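Local atomic coordinates of gamma-glutamyltranspeptidase (Ggt) (Helicobacter pylori 26695, PDB entry 5BPK), a protein that probably cleaves gamma-glutamyl bonds of substrates such as glutathione, passing the gamma-glutamyl group to water or an acceptor, as an Ntn-hydrolase of the gamma-glutamyltranspeptidase family. Residues G230-Q235 with A257-K262; L239-M244 with I250-D255. All coordinates share one frame; numbering follows the deposited sequence.

How the interactions relate
Both interactions lie in one corner of the chain, with their centres about 11 Å apart. Both include part of helix 234-246, though in interaction 1 the touching residue, Tyr-232, ends the preceding helix 229-232. Along the sequence interaction 2 is nested inside the loop that interaction 1 closes. Interaction 1 is the smaller and is almost wholly aromatic: two tyrosines meet, with no hydrogen bond between the segments. Interaction 2, between two helices joined by a short connection, mixes apolar contacts with a carboxylate-to-amide bond and two bridging waters. Each joins buried side chains to more exposed ones. They also touch each other, where CZ of Phe-231 packs on CD1 of Ile-240 at 4.1 Å.

Interaction 1: residues G230-Q235 with A257-K262; sequences GFYQGQ and ASYNVK
Tyr-232 and Tyr-259 make the close part of this contact. CE1 of Tyr-232 lies 3.8 Å from CB of Tyr-259, the nearest side-chain approach between the segments. The rings are almost parallel, with planes at 14°. They are slid so far apart, centroids 5.8 Å, that they barely overlap, so this is not a full stack. Tyr-259 has CG anti to its backbone N (chi1 -178°), which turns its ring toward Tyr-232, the two side chains crossing at a slant. One face of the Tyr-232 ring is covered from within its own segment: CD2 of Phe-231 sits 3.5 Å above the ring centre. The contact joins the end of helix 229-232 to the loop that leads from helix 253-257 into strand 262-271 of the antiparallel sheet. Both hydroxyls are held elsewhere in the chain. Tyr-232 OH bonds to Pro-137 O and Ala-141 N, and Tyr-259 OH bonds to Arg-103 O. The bound amino(dihydro-oxazolyl)acetic acid lies about 12 Å from the Tyr-259 side chain, too far for direct contact. Arg-69 of the neighbouring chain packs on Tyr-259. The looser side is at Ala-257, an exposed residue. Its N is 3.8 Å from Tyr-232 O, and no hydrogen bond links them.

Interaction 2: residues L239-M244 with I250-D255; sequences LIEKDM and IITKED
Glu-241 OE2 is gripped twice. Lys-253 N donates to Glu-241 OE2 at 2.8 Å in a nearly straight bond (174°), and water 2 donates to it as well. The amide arrives on the anti side of the carboxylate, 20° out of its plane. The Glu-241 side chain runs fully extended to CD, its CG pointing away from the backbone N (chi1 -178°). The carboxylate thus faces the first turn of helix 253-257, where water 2 also accepts from Glu-254 N. Lys-253 crosses Glu-241 at about a right angle, with its CE 3.6 Å from OE1 of Glu-241. The Lys-253 NZ makes a salt bridge to Glu-238 instead. Helices 234-246 and 253-257 are here joined by a short connection, and the second begins with a capping box. Thr-252 is the N-cap: its OG1 accepts from Asp-255 N at 3.3 Å, while Thr-252 N donates to Asp-255 OD2 at 3.1 Å. The apolar side is deeper. The Met-244 chain bends at chi2, and its CE meets Ile-251 CD1 at 3.7 Å. Ile-240 CG2 touches Ile-251 CG2 at 4.1 Å. Ile-251 N is buried without a partner. Water 1 bridges the backbone oxygens of Glu-241 and Ile-251.

Interaction 1: residues G230-Q235 with A257-K262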
ATOM      1  N   GLY A 230     -18.735  16.679  -2.241  1.00 16.69           N
ATOM      2  CA  GLY A 230     -18.275  17.302  -3.485  1.00 16.80           C
ATOM      3  C   GLY A 230     -17.669  16.334  -4.485  1.00 15.94           C
ATOM      4  O   GLY A 230     -17.521  16.655  -5.674  1.00 17.74           O
ATOM      5  N   PHE A 231     -17.305  15.147  -4.005  1.00 15.80           N
ATOM      6  CA  PHE A 231     -16.822  14.068  -4.854  1.00 14.85           C
ATOM      7  C   PHE A 231     -17.919  13.038  -5.125  1.00 14.63           C
ATOM      8  O   PHE A 231     -18.103  12.617  -6.277  1.00 14.42           O
ATOM      9  CB  PHE A 231     -15.616  13.382  -4.203  1.00 14.90           C
ATOM     10  CG  PHE A 231     -15.000  12.290  -5.048  1.00 12.12           C
ATOM     11  CD1 PHE A 231     -13.990  12.591  -5.949  1.00 14.06           C
ATOM     12  CD2 PHE A 231     -15.419  10.967  -4.942  1.00 12.44           C
ATOM     13  CE1 PHE A 231     -13.412  11.600  -6.736  1.00 12.13           C
ATOM     14  CE2 PHE A 231     -14.837   9.960  -5.737  1.00 13.77           C
ATOM     15  CZ  PHE A 231     -13.839  10.280  -6.628  1.00 12.25           C
ATOM     16  N   TYR A 232     -18.617  12.616  -4.066  1.00 14.28           N
ATOM     17  CA  TYR A 232     -19.553  11.483  -4.133  1.00 13.94           C
ATOM     18  C   TYR A 232     -20.983  11.848  -4.558  1.00 15.79           C
ATOM     19  O   TYR A 232     -21.795  10.949  -4.794  1.00 15.98           O
ATOM     20  CB  TYR A 232     -19.578  10.706  -2.799  1.00 14.99           C
ATOM     21  CG  TYR A 232     -18.246  10.024  -2.496  1.00 13.10           C
ATOM     22  CD1 TYR A 232     -17.918   8.796  -3.072  1.00 13.12           C
ATOM     23  CD2 TYR A 232     -17.310  10.632  -1.665  1.00 15.65           C
ATOM     24  CE1 TYR A 232     -16.689   8.182  -2.817  1.00 12.49           C
ATOM     25  CE2 TYR A 232     -16.075  10.040  -1.402  1.00 14.09           C
ATOM     26  CZ  TYR A 232     -15.770   8.817  -1.985  1.00 12.18           C
ATOM     27  OH  TYR A 232     -14.558   8.231  -1.741  1.00 13.47           O
ATOM     28  N   GLN A 233     -21.278  13.149  -4.640  1.00 16.46           N
ATOM     29  CA  GLN A 233     -22.582  13.646  -5.080  1.00 19.03           C
ATOM     30  C   GLN A 233     -22.394  14.856  -6.004  1.00 19.53           C
ATOM     31  O   GLN A 233     -21.272  15.254  -6.305  1.00 18.18           O
ATOM     32  CB  GLN A 233     -23.445  14.014  -3.862  1.00 19.38           C
ATOM     33  CG  GLN A 233     -23.725  12.851  -2.897  1.00 21.34           C
ATOM     34  CD  GLN A 233     -24.651  13.235  -1.753  1.00 30.08           C
ATOM     35  OE1 GLN A 233     -25.503  14.115  -1.893  1.00 35.15           O
ATOM     36  NE2 GLN A 233     -24.491  12.568  -0.615  1.00 31.74           N
ATOM     37  N   GLY A 234     -23.493  15.435  -6.472  1.00 21.23           N
ATOM     38  CA  GLY A 234     -23.412  16.647  -7.286  1.00 20.72           C
ATOM     39  C   GLY A 234     -22.695  16.481  -8.618  1.00 19.38           C
ATOM     40  O   GLY A 234     -22.710  15.397  -9.215  1.00 19.05           O
ATOM     41  N   GLN A 235     -22.062  17.565  -9.079  1.00 20.15           N
ATOM     42  CA  GLN A 235     -21.478  17.630 -10.430  1.00 20.23           C
ATOM     43  C   GLN A 235     -20.390  16.587 -10.681  1.00 19.67           C
ATOM     44  O   GLN A 235     -20.344  15.999 -11.752  1.00 18.37           O
ATOM     45  CB  GLN A 235     -20.902  19.023 -10.708  1.00 22.86           C
ATOM     46  CG  GLN A 235     -21.953  20.089 -10.983  1.00 28.27           C
ATOM     47  CD  GLN A 235     -21.392  21.498 -10.929  1.00 35.62           C
ATOM     48  OE1 GLN A 235     -20.302  21.769 -11.436  1.00 39.79           O
ATOM     49  NE2 GLN A 235     -22.142  22.408 -10.318  1.00 40.56           N
ATOM     50  N   ALA A 257     -22.905   7.462  -3.927  1.00 16.43           N
ATOM     51  CA  ALA A 257     -23.681   7.889  -2.757  1.00 17.41           C
ATOM     52  C   ALA A 257     -23.703   6.843  -1.635  1.00 17.37           C
ATOM     53  O   ALA A 257     -23.941   7.187  -0.471  1.00 19.90           O
ATOM     54  CB  ALA A 257     -25.112   8.262  -3.170  1.00 18.67           C
ATOM     55  N   SER A 258     -23.454   5.580  -1.992  1.00 15.56           N
ATOM     56  CA  SER A 258     -23.417   4.479  -1.022  1.00 15.19           C
ATOM     57  C   SER A 258     -22.003   4.066  -0.564  1.00 13.30           C
ATOM     58  O   SER A 258     -21.864   3.127   0.244  1.00 13.65           O
ATOM     59  CB  SER A 258     -24.176   3.258  -1.557  1.00 17.56           C
ATOM     60  OG  SER A 258     -23.601   2.710  -2.731  1.00 18.19           O
ATOM     61  N   TYR A 259     -20.968   4.764  -1.025  1.00 13.22           N
ATOM     62  CA  TYR A 259     -19.604   4.420  -0.607  1.00 12.33           C
ATOM     63  C   TYR A 259     -19.444   4.742   0.873  1.00 12.91           C
ATOM     64  O   TYR A 259     -19.760   5.854   1.310  1.00 14.78           O
ATOM     65  CB  TYR A 259     -18.480   5.128  -1.401  1.00 12.43           C
ATOM     66  CG  TYR A 259     -17.171   4.606  -0.871  1.00 11.87           C
ATOM     67  CD1 TYR A 259     -16.659   3.407  -1.345  1.00 12.32           C
ATOM     68  CD2 TYR A 259     -16.546   5.204   0.224  1.00 10.53           C
ATOM     69  CE1 TYR A 259     -15.528   2.854  -0.805  1.00 11.84           C
ATOM     70  CE2 TYR A 259     -15.406   4.649   0.790  1.00 11.40           C
ATOM     71  CZ  TYR A 259     -14.911   3.466   0.271  1.00 12.48           C
ATOM     72  OH  TYR A 259     -13.803   2.892   0.827  1.00 11.46           O
ATOM     73  N   ASN A 260     -18.930   3.768   1.623  1.00 16.00           N
ATOM     74  CA  ASN A 260     -18.754   3.870   3.062  1.00 18.19           C
ATOM     75  C   ASN A 260     -17.339   3.463   3.471  1.00 15.61           C
ATOM     76  O   ASN A 260     -16.872   2.404   3.059  1.00 17.23           O
ATOM     77  CB  ASN A 260     -19.793   2.975   3.786  1.00 21.05           C
ATOM     78  CG  ASN A 260     -19.823   1.490   3.281  1.00 21.84           C
ATOM     79  OD1 ASN A 260     -19.755   1.196   2.071  1.00 17.81           O
ATOM     80  ND2 ASN A 260     -19.984   0.558   4.228  1.00 24.04           N
ATOM     81  N   VAL A 261     -16.640   4.306   4.234  1.00 13.87           N
ATOM     82  CA  VAL A 261     -15.431   3.837   4.941  1.00 13.60           C
ATOM     83  C   VAL A 261     -15.869   2.944   6.087  1.00 12.54           C
ATOM     84  O   VAL A 261     -17.033   2.965   6.487  1.00 13.09           O
ATOM     85  CB  VAL A 261     -14.534   4.986   5.516  1.00 13.20           C
ATOM     86  CG1 VAL A 261     -14.090   5.941   4.405  1.00 15.07           C
ATOM     87  CG2 VAL A 261     -15.228   5.729   6.662  1.00 15.49           C
ATOM     88  N   LYS A 262     -14.940   2.144   6.599  1.00 12.28           N
ATOM     89  CA  LYS A 262     -15.174   1.367   7.801  1.00 12.29           C
ATOM     90  C   LYS A 262     -14.021   1.528   8.769  1.00 11.64           C
ATOM     91  O   LYS A 262     -12.860   1.336   8.413  1.00 12.88           O
ATOM     92  CB  LYS A 262     -15.382  -0.096   7.464  1.00 13.78           C
ATOM     93  CG  LYS A 262     -16.707  -0.308   6.723  1.00 17.59           C
ATOM     94  CD  LYS A 262     -17.114  -1.756   6.633  1.00 18.88           C
ATOM     95  CE  LYS A 262     -17.328  -2.393   7.993  1.00 20.27           C
ATOM     96  NZ  LYS A 262     -18.149  -3.637   7.887  1.00 26.30           N
TER

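Interaction 2: residues L239-M244 with I250-D255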
ATOM      1  N   LEU A 239     -20.311  13.633 -13.493  1.00 17.64           N
ATOM      2  CA  LEU A 239     -19.225  13.398 -14.452  1.00 15.47           C
ATOM      3  C   LEU A 239     -18.749  11.947 -14.427  1.00 16.60           C
ATOM      4  O   LEU A 239     -18.431  11.377 -15.468  1.00 16.70           O
ATOM      5  CB  LEU A 239     -18.023  14.314 -14.163  1.00 15.21           C
ATOM      6  CG  LEU A 239     -18.190  15.816 -14.394  1.00 17.68           C
ATOM      7  CD1 LEU A 239     -16.973  16.570 -13.881  1.00 17.86           C
ATOM      8  CD2 LEU A 239     -18.402  16.088 -15.881  1.00 17.79           C
ATOM      9  N   ILE A 240     -18.699  11.351 -13.235  1.00 15.95           N
ATOM     10  CA  ILE A 240     -18.244   9.968 -13.118  1.00 15.08           C
ATOM     11  C   ILE A 240     -19.253   9.038 -13.806  1.00 16.67           C
ATOM     12  O   ILE A 240     -18.880   8.229 -14.644  1.00 17.26           O
ATOM     13  CB  ILE A 240     -18.009   9.552 -11.635  1.00 14.75           C
ATOM     14  CG1 ILE A 240     -16.856  10.364 -11.049  1.00 14.43           C
ATOM     15  CG2 ILE A 240     -17.702   8.055 -11.530  1.00 15.12           C
ATOM     16  CD1 ILE A 240     -16.728  10.258  -9.541  1.00 14.60           C
ATOM     17  N   GLU A 241     -20.533   9.174 -13.473  1.00 17.15           N
ATOM     18  CA  GLU A 241     -21.548   8.291 -14.046  1.00 19.04           C
ATOM     19  C   GLU A 241     -21.593   8.446 -15.565  1.00 18.23           C
ATOM     20  O   GLU A 241     -21.657   7.459 -16.288  1.00 18.46           O
ATOM     21  CB  GLU A 241     -22.937   8.549 -13.448  1.00 20.11           C
ATOM     22  CG  GLU A 241     -24.019   7.605 -14.006  1.00 20.62           C
ATOM     23  CD  GLU A 241     -25.388   7.794 -13.382  1.00 25.82           C
ATOM     24  OE1 GLU A 241     -26.272   8.355 -14.069  1.00 28.41           O
ATOM     25  OE2 GLU A 241     -25.590   7.367 -12.223  1.00 21.68           O
ATOM     26  N   LYS A 242     -21.539   9.689 -16.031  1.00 18.20           N
ATOM     27  CA  LYS A 242     -21.598   9.973 -17.466  1.00 19.53           C
ATOM     28  C   LYS A 242     -20.461   9.305 -18.228  1.00 19.00           C
ATOM     29  O   LYS A 242     -20.688   8.619 -19.241  1.00 18.77           O
ATOM     30  CB  LYS A 242     -21.552  11.480 -17.705  1.00 19.78           C
ATOM     31  CG  LYS A 242     -21.738  11.849 -19.159  1.00 25.14           C
ATOM     32  CD  LYS A 242     -21.622  13.335 -19.381  1.00 29.99           C
ATOM     33  CE  LYS A 242     -21.445  13.605 -20.856  1.00 33.86           C
ATOM     34  NZ  LYS A 242     -22.515  12.964 -21.684  1.00 37.00           N
ATOM     35  N   ASP A 243     -19.236   9.499 -17.746  1.00 18.95           N
ATOM     36  CA  ASP A 243     -18.061   8.945 -18.411  1.00 17.70           C
ATOM     37  C   ASP A 243     -18.074   7.410 -18.351  1.00 17.20           C
ATOM     38  O   ASP A 243     -17.671   6.741 -19.307  1.00 16.23           O
ATOM     39  CB  ASP A 243     -16.762   9.538 -17.819  1.00 16.94           C
ATOM     40  CG  ASP A 243     -15.662   9.696 -18.857  1.00 15.48           C
ATOM     41  OD1 ASP A 243     -15.983   9.750 -20.080  1.00 17.89           O
ATOM     42  OD2 ASP A 243     -14.476   9.784 -18.455  1.00 15.21           O
ATOM     43  N   MET A 244     -18.553   6.860 -17.232  1.00 16.36           N
ATOM     44  CA  MET A 244     -18.737   5.412 -17.098  1.00 17.05           C
ATOM     45  C   MET A 244     -19.694   4.853 -18.153  1.00 19.13           C
ATOM     46  O   MET A 244     -19.371   3.878 -18.835  1.00 20.08           O
ATOM     47  CB  MET A 244     -19.231   5.061 -15.695  1.00 17.41           C
ATOM     48  CG  MET A 244     -18.129   5.141 -14.641  1.00 15.67           C
ATOM     49  SD  MET A 244     -17.062   3.688 -14.666  1.00 15.96           S
ATOM     50  CE  MET A 244     -15.597   4.230 -13.771  1.00 14.92           C
ATOM     51  N   ILE A 250     -19.300   0.693 -15.167  1.00 17.45           N
ATOM     52  CA  ILE A 250     -20.540   0.425 -14.442  1.00 17.24           C
ATOM     53  C   ILE A 250     -20.772   1.239 -13.157  1.00 17.63           C
ATOM     54  O   ILE A 250     -21.811   1.093 -12.512  1.00 17.36           O
ATOM     55  CB  ILE A 250     -20.689  -1.091 -14.126  1.00 17.77           C
ATOM     56  CG1 ILE A 250     -19.520  -1.614 -13.289  1.00 19.11           C
ATOM     57  CG2 ILE A 250     -20.811  -1.902 -15.415  1.00 17.89           C
ATOM     58  CD1 ILE A 250     -19.794  -2.997 -12.687  1.00 18.33           C
ATOM     59  N   ILE A 251     -19.835   2.108 -12.789  1.00 17.40           N
ATOM     60  CA  ILE A 251     -20.007   2.921 -11.585  1.00 16.06           C
ATOM     61  C   ILE A 251     -21.035   4.017 -11.845  1.00 18.34           C
ATOM     62  O   ILE A 251     -20.989   4.702 -12.870  1.00 19.18           O
ATOM     63  CB  ILE A 251     -18.682   3.529 -11.095  1.00 16.35           C
ATOM     64  CG1 ILE A 251     -17.739   2.407 -10.663  1.00 15.51           C
ATOM     65  CG2 ILE A 251     -18.927   4.502  -9.923  1.00 17.14           C
ATOM     66  CD1 ILE A 251     -16.322   2.851 -10.418  1.00 13.75           C
ATOM     67  N   THR A 252     -21.969   4.144 -10.909  1.00 19.43           N
ATOM     68  CA  THR A 252     -23.085   5.068 -11.017  1.00 19.10           C
ATOM     69  C   THR A 252     -23.134   6.027  -9.830  1.00 18.37           C
ATOM     70  O   THR A 252     -22.417   5.864  -8.838  1.00 17.75           O
ATOM     71  CB  THR A 252     -24.419   4.296 -11.023  1.00 19.11           C
ATOM     72  OG1 THR A 252     -24.589   3.626  -9.768  1.00 21.19           O
ATOM     73  CG2 THR A 252     -24.467   3.287 -12.161  1.00 19.68           C
ATOM     74  N   LYS A 253     -24.022   7.009  -9.916  1.00 18.07           N
ATOM     75  CA  LYS A 253     -24.277   7.897  -8.787  1.00 18.70           C
ATOM     76  C   LYS A 253     -24.719   7.125  -7.533  1.00 17.96           C
ATOM     77  O   LYS A 253     -24.430   7.548  -6.416  1.00 18.14           O
ATOM     78  CB  LYS A 253     -25.316   8.964  -9.156  1.00 18.53           C
ATOM     79  CG  LYS A 253     -24.760  10.050 -10.056  1.00 20.97           C
ATOM     80  CD  LYS A 253     -25.795  11.128 -10.346  1.00 27.69           C
ATOM     81  CE  LYS A 253     -26.811  10.666 -11.376  1.00 32.82           C
ATOM     82  NZ  LYS A 253     -27.699  11.787 -11.816  1.00 36.19           N
ATOM     83  N   GLU A 254     -25.417   6.006  -7.720  1.00 17.48           N
ATOM     84  CA  GLU A 254     -25.855   5.183  -6.596  1.00 17.32           C
ATOM     85  C   GLU A 254     -24.658   4.538  -5.888  1.00 16.63           C
ATOM     86  O   GLU A 254     -24.609   4.496  -4.651  1.00 18.71           O
ATOM     87  CB  GLU A 254     -26.846   4.101  -7.031  1.00 19.75           C
ATOM     88  CG  GLU A 254     -27.520   3.399  -5.842  1.00 25.32           C
ATOM     89  CD  GLU A 254     -28.493   2.298  -6.242  1.00 29.57           C
ATOM     90  OE1 GLU A 254     -28.669   2.044  -7.457  1.00 32.15           O
ATOM     91  OE2 GLU A 254     -29.078   1.680  -5.325  1.00 34.58           O
ATOM     92  N   ASP A 255     -23.691   4.063  -6.665  1.00 17.05           N
ATOM     93  CA  ASP A 255     -22.453   3.523  -6.092  1.00 16.21           C
ATOM     94  C   ASP A 255     -21.751   4.579  -5.248  1.00 15.26           C
ATOM     95  O   ASP A 255     -21.322   4.319  -4.126  1.00 16.23           O
ATOM     96  CB  ASP A 255     -21.492   3.060  -7.186  1.00 17.01           C
ATOM     97  CG  ASP A 255     -21.883   1.740  -7.807  1.00 16.15           C
ATOM     98  OD1 ASP A 255     -22.030   0.752  -7.072  1.00 18.85           O
ATOM     99  OD2 ASP A 255     -22.005   1.678  -9.044  1.00 18.89           O
TER
HETATM  100  O   HOH W   1     -22.509   4.851 -15.132  1.00 30.60           O
HETATM  101  O   HOH W   2     -27.286   6.045 -10.202  1.00 30.88           O